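Local structure of peridinin-chlorophyll A protein (Amphidinium carterae, 2C9E) at the peridinin site. The protein probably serves as a water-soluble light-harvesting antenna, packing the carotenoid peridinin around chlorophyll a to capture blue-green light. Coordinates in Å, arbitrary orientation; residue numbers count along the deposited sequence, not the author numbering.

The peridinin site. Residues 63, 67, 225-226, 229-230, 234, 237, 274, 283-284, 286-287, 313, 316. With PID (peridinin), chain B.
Gln234, at the start of helix 234-251, sends CG anti to its backbone N (chi1 -159°) and then bends at chi2 (68°), which turns the amide toward the acetate end of the peridinin. Phe283 and Leu287 also start anti to their backbone N, and their side chains meet the polyene and the lactone ring respectively. At the acetate, Gln234 NE2 donates a long but nearly straight hydrogen bond to the peridinin ester carbonyl O7 (3.3 Å, 176° at H), and O7 lies in the amide plane. The acetyl methyl C31 of peridinin packs against Val67 CG2 at 3.7 Å, with Leu230 CD1 also touching it. The neighbouring six-membered ring rests on Ala229, whose CB lies 3.7 Å from peridinin C28, while Ile237 CD1 touches C26 and Met274, whose chain bends at its last torsion, brings CE to the ring methyl CM6. An alanine in place of Gln234 would remove the amide that donates to O7, and the acetate would probably be less firmly held in rotation. Further along, the Phe283 ring lies alongside the conjugated chain around C15 to C17, and Leu286 CD1 reaches the same stretch, 3.7 Å from peridinin C17. The lactone is gripped differently: Leu287 lays CG over its face, 3.8 Å from the peridinin ring centroid in a CH-pi contact, and CB packs on C11. The backbone carbonyl O of Lys284 also lies beside C11, and its CE approaches the epoxide oxygen O1. Phe316 points its edge at C10, in the plane of the phenyl group, and its CE2 lies 3.4 Å from the peridinin carbonyl O3. At the far end, Tyr313 touches the epoxide-bearing ring with the tip of its hydroxyl, OH to peridinin C4 3.8 Å. This largely apolar pocket buries most of the pigment and holds it along its length, which is likely to set its orientation; the protein environment modulates the pigments' spectral properties, and the arrangement is likely to support energy transfer to chlorophyll a.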
# COMPACT_ATOMS: atom_id res chain seq x y z
N VAL A 63 -8.90 -10.61 3.12
CA VAL A 63 -8.15 -9.42 2.67
C VAL A 63 -9.20 -8.44 2.18
O VAL A 63 -9.19 -7.23 2.46
CB VAL A 63 -7.18 -9.75 1.46
CG1 VAL A 63 -6.76 -8.46 0.73
CG2 VAL A 63 -5.93 -10.46 1.96
N VAL A 67 -10.13 -4.68 3.72
CA VAL A 67 -10.10 -3.48 2.89
C VAL A 67 -11.51 -2.84 2.91
O VAL A 67 -11.65 -1.62 3.06
CB VAL A 67 -9.68 -3.84 1.41
CG1 VAL A 67 -9.82 -2.63 0.51
CG2 VAL A 67 -8.21 -4.24 1.37
N THR A 225 -9.53 4.91 -3.82
CA THR A 225 -8.56 3.92 -4.29
C THR A 225 -8.93 2.53 -3.77
O THR A 225 -8.85 1.52 -4.48
CB THR A 225 -7.13 4.33 -3.83
OG1 THR A 225 -6.80 5.59 -4.42
CG2 THR A 225 -6.08 3.35 -4.27
N LEU A 226 -9.31 2.45 -2.50
CA LEU A 226 -9.71 1.18 -1.95
C LEU A 226 -10.97 0.70 -2.69
O LEU A 226 -11.08 -0.44 -3.06
CB LEU A 226 -9.99 1.33 -0.45
CG LEU A 226 -8.77 1.65 0.41
CD1 LEU A 226 -9.15 1.32 1.87
CD2 LEU A 226 -7.53 0.81 -0.06
N ALA A 229 -10.15 -0.70 -5.81
CA ALA A 229 -9.52 -1.99 -5.61
C ALA A 229 -10.58 -3.08 -5.38
O ALA A 229 -10.41 -4.20 -5.83
CB ALA A 229 -8.56 -1.93 -4.44
N LEU A 230 -11.66 -2.75 -4.68
CA LEU A 230 -12.68 -3.79 -4.43
C LEU A 230 -13.42 -4.24 -5.70
O LEU A 230 -14.00 -5.31 -5.70
CB LEU A 230 -13.67 -3.34 -3.35
CG LEU A 230 -13.46 -3.62 -1.85
CD1 LEU A 230 -12.45 -4.67 -1.57
CD2 LEU A 230 -13.11 -2.35 -1.16
N GLN A 234 -9.71 -10.26 -7.89
CA GLN A 234 -8.68 -10.61 -6.95
C GLN A 234 -7.54 -11.51 -7.46
O GLN A 234 -6.42 -11.38 -6.97
CB GLN A 234 -9.31 -11.20 -5.66
CG GLN A 234 -8.37 -11.12 -4.41
CD GLN A 234 -8.12 -9.68 -3.93
OE1 GLN A 234 -8.88 -8.77 -4.29
NE2 GLN A 234 -7.07 -9.47 -3.09
N ILE A 237 -5.15 -9.28 -9.01
CA ILE A 237 -4.49 -8.53 -7.97
C ILE A 237 -3.32 -9.40 -7.52
O ILE A 237 -2.18 -8.92 -7.45
CB ILE A 237 -5.44 -8.28 -6.77
CG1 ILE A 237 -6.42 -7.18 -7.13
CG2 ILE A 237 -4.64 -7.92 -5.48
CD1 ILE A 237 -7.42 -6.85 -6.04
N MET A 274 -4.79 -6.31 -14.45
CA MET A 274 -5.52 -5.98 -13.25
C MET A 274 -6.37 -4.73 -13.46
O MET A 274 -7.52 -4.65 -13.00
CB MET A 274 -4.57 -5.78 -12.08
CG MET A 274 -5.24 -5.49 -10.73
SD MET A 274 -3.93 -5.11 -9.48
CE MET A 274 -3.76 -3.31 -9.66
N PHE A 283 -11.70 3.92 -11.86
CA PHE A 283 -10.25 3.88 -11.97
C PHE A 283 -9.77 5.18 -12.59
O PHE A 283 -8.94 5.90 -11.99
CB PHE A 283 -9.82 2.69 -12.80
CG PHE A 283 -8.35 2.44 -12.77
CD1 PHE A 283 -7.49 3.16 -13.61
CD2 PHE A 283 -7.81 1.53 -11.88
CE1 PHE A 283 -6.12 2.98 -13.55
CE2 PHE A 283 -6.43 1.34 -11.80
CZ PHE A 283 -5.58 2.06 -12.64
N LYS A 284 -10.31 5.50 -13.75
CA LYS A 284 -9.96 6.71 -14.45
C LYS A 284 -9.95 7.93 -13.54
O LYS A 284 -9.04 8.77 -13.61
CB LYS A 284 -10.93 7.01 -15.57
CG LYS A 284 -10.36 8.04 -16.53
CD LYS A 284 -11.45 8.56 -17.47
CE LYS A 284 -10.90 9.40 -18.61
NZ LYS A 284 -11.39 8.79 -19.91
N LEU A 286 -9.32 8.26 -10.43
CA LEU A 286 -8.29 8.41 -9.41
C LEU A 286 -7.27 9.47 -9.83
O LEU A 286 -6.64 10.14 -8.97
CB LEU A 286 -7.61 7.07 -9.14
CG LEU A 286 -8.55 5.99 -8.56
CD1 LEU A 286 -7.78 4.78 -8.12
CD2 LEU A 286 -9.28 6.57 -7.39
N LEU A 287 -7.12 9.66 -11.14
CA LEU A 287 -6.21 10.65 -11.63
C LEU A 287 -6.43 11.98 -10.92
O LEU A 287 -5.46 12.69 -10.60
CB LEU A 287 -6.36 10.82 -13.15
CG LEU A 287 -5.35 11.64 -13.96
CD1 LEU A 287 -5.69 13.07 -13.93
CD2 LEU A 287 -3.97 11.45 -13.42
N TYR A 313 4.50 8.53 -23.45
CA TYR A 313 3.09 8.85 -23.25
C TYR A 313 2.27 8.31 -24.43
O TYR A 313 1.13 7.82 -24.24
CB TYR A 313 2.89 10.35 -23.17
CG TYR A 313 1.43 10.76 -23.04
CD1 TYR A 313 0.73 10.57 -21.83
CD2 TYR A 313 0.73 11.35 -24.11
CE1 TYR A 313 -0.59 10.97 -21.71
CE2 TYR A 313 -0.61 11.73 -23.99
CZ TYR A 313 -1.26 11.54 -22.79
OH TYR A 313 -2.58 11.96 -22.64
N PHE A 316 1.72 4.93 -23.72
CA PHE A 316 0.80 4.86 -22.56
C PHE A 316 -0.65 5.01 -23.04
O PHE A 316 -1.50 4.21 -22.66
CB PHE A 316 1.15 5.93 -21.51
CG PHE A 316 0.15 6.05 -20.38
CD1 PHE A 316 0.04 5.07 -19.40
CD2 PHE A 316 -0.72 7.17 -20.31
CE1 PHE A 316 -0.91 5.19 -18.35
CE2 PHE A 316 -1.66 7.31 -19.31
CZ PHE A 316 -1.77 6.33 -18.32
C1 PID B . -6.63 12.13 -20.11
C2 PID B . -6.58 12.85 -21.46
C3 PID B . -7.09 11.94 -22.58
C4 PID B . -6.19 10.70 -22.63
C5 PID B . -6.24 9.83 -21.37
C6 PID B . -6.37 10.62 -20.06
C7 PID B . -5.75 10.06 -18.95
C8 PID B . -6.35 9.54 -17.80
C9 PID B . -5.67 8.97 -16.72
C10 PID B . -4.29 8.82 -16.56
C11 PID B . -6.23 8.32 -15.70
C12 PID B . -5.29 7.76 -14.95
C13 PID B . -5.53 6.92 -13.86
C14 PID B . -4.60 6.29 -13.03
C15 PID B . -5.09 5.46 -12.01
C16 PID B . -4.29 4.74 -11.12
C17 PID B . -4.87 3.88 -10.19
C18 PID B . -4.11 3.12 -9.31
C19 PID B . -4.67 2.21 -8.42
C20 PID B . -3.88 1.45 -7.57
C21 PID B . -4.35 0.50 -6.66
C22 PID B . -3.44 -0.19 -5.86
C23 PID B . -3.73 -1.12 -4.98
C24 PID B . -3.97 -2.06 -4.10
C25 PID B . -3.95 -3.56 -4.43
C26 PID B . -5.26 -4.21 -3.98
C27 PID B . -5.63 -3.88 -2.53
C28 PID B . -5.63 -2.36 -2.28
C29 PID B . -4.30 -1.69 -2.65
C30 PID B . -7.23 -5.61 -2.06
C31 PID B . -8.70 -6.01 -1.87
CM1 PID B . -6.22 13.01 -18.93
CM2 PID B . -4.94 9.02 -21.39
CM3 PID B . -7.41 8.85 -21.49
CM4 PID B . -3.10 6.40 -13.28
CM5 PID B . -5.86 0.23 -6.55
CM6 PID B . -3.78 -3.81 -5.93
CM7 PID B . -2.77 -4.21 -3.71
CM8 PID B . -4.43 -0.18 -2.45
O1 PID B . -7.68 11.19 -19.88
O2 PID B . -6.97 12.64 -23.83
O3 PID B . -3.42 9.39 -17.21
O4 PID B . -4.05 8.05 -15.45
O5 PID B . -3.26 -2.20 -1.81
O6 PID B . -6.99 -4.29 -2.29
O7 PID B . -6.34 -6.45 -2.03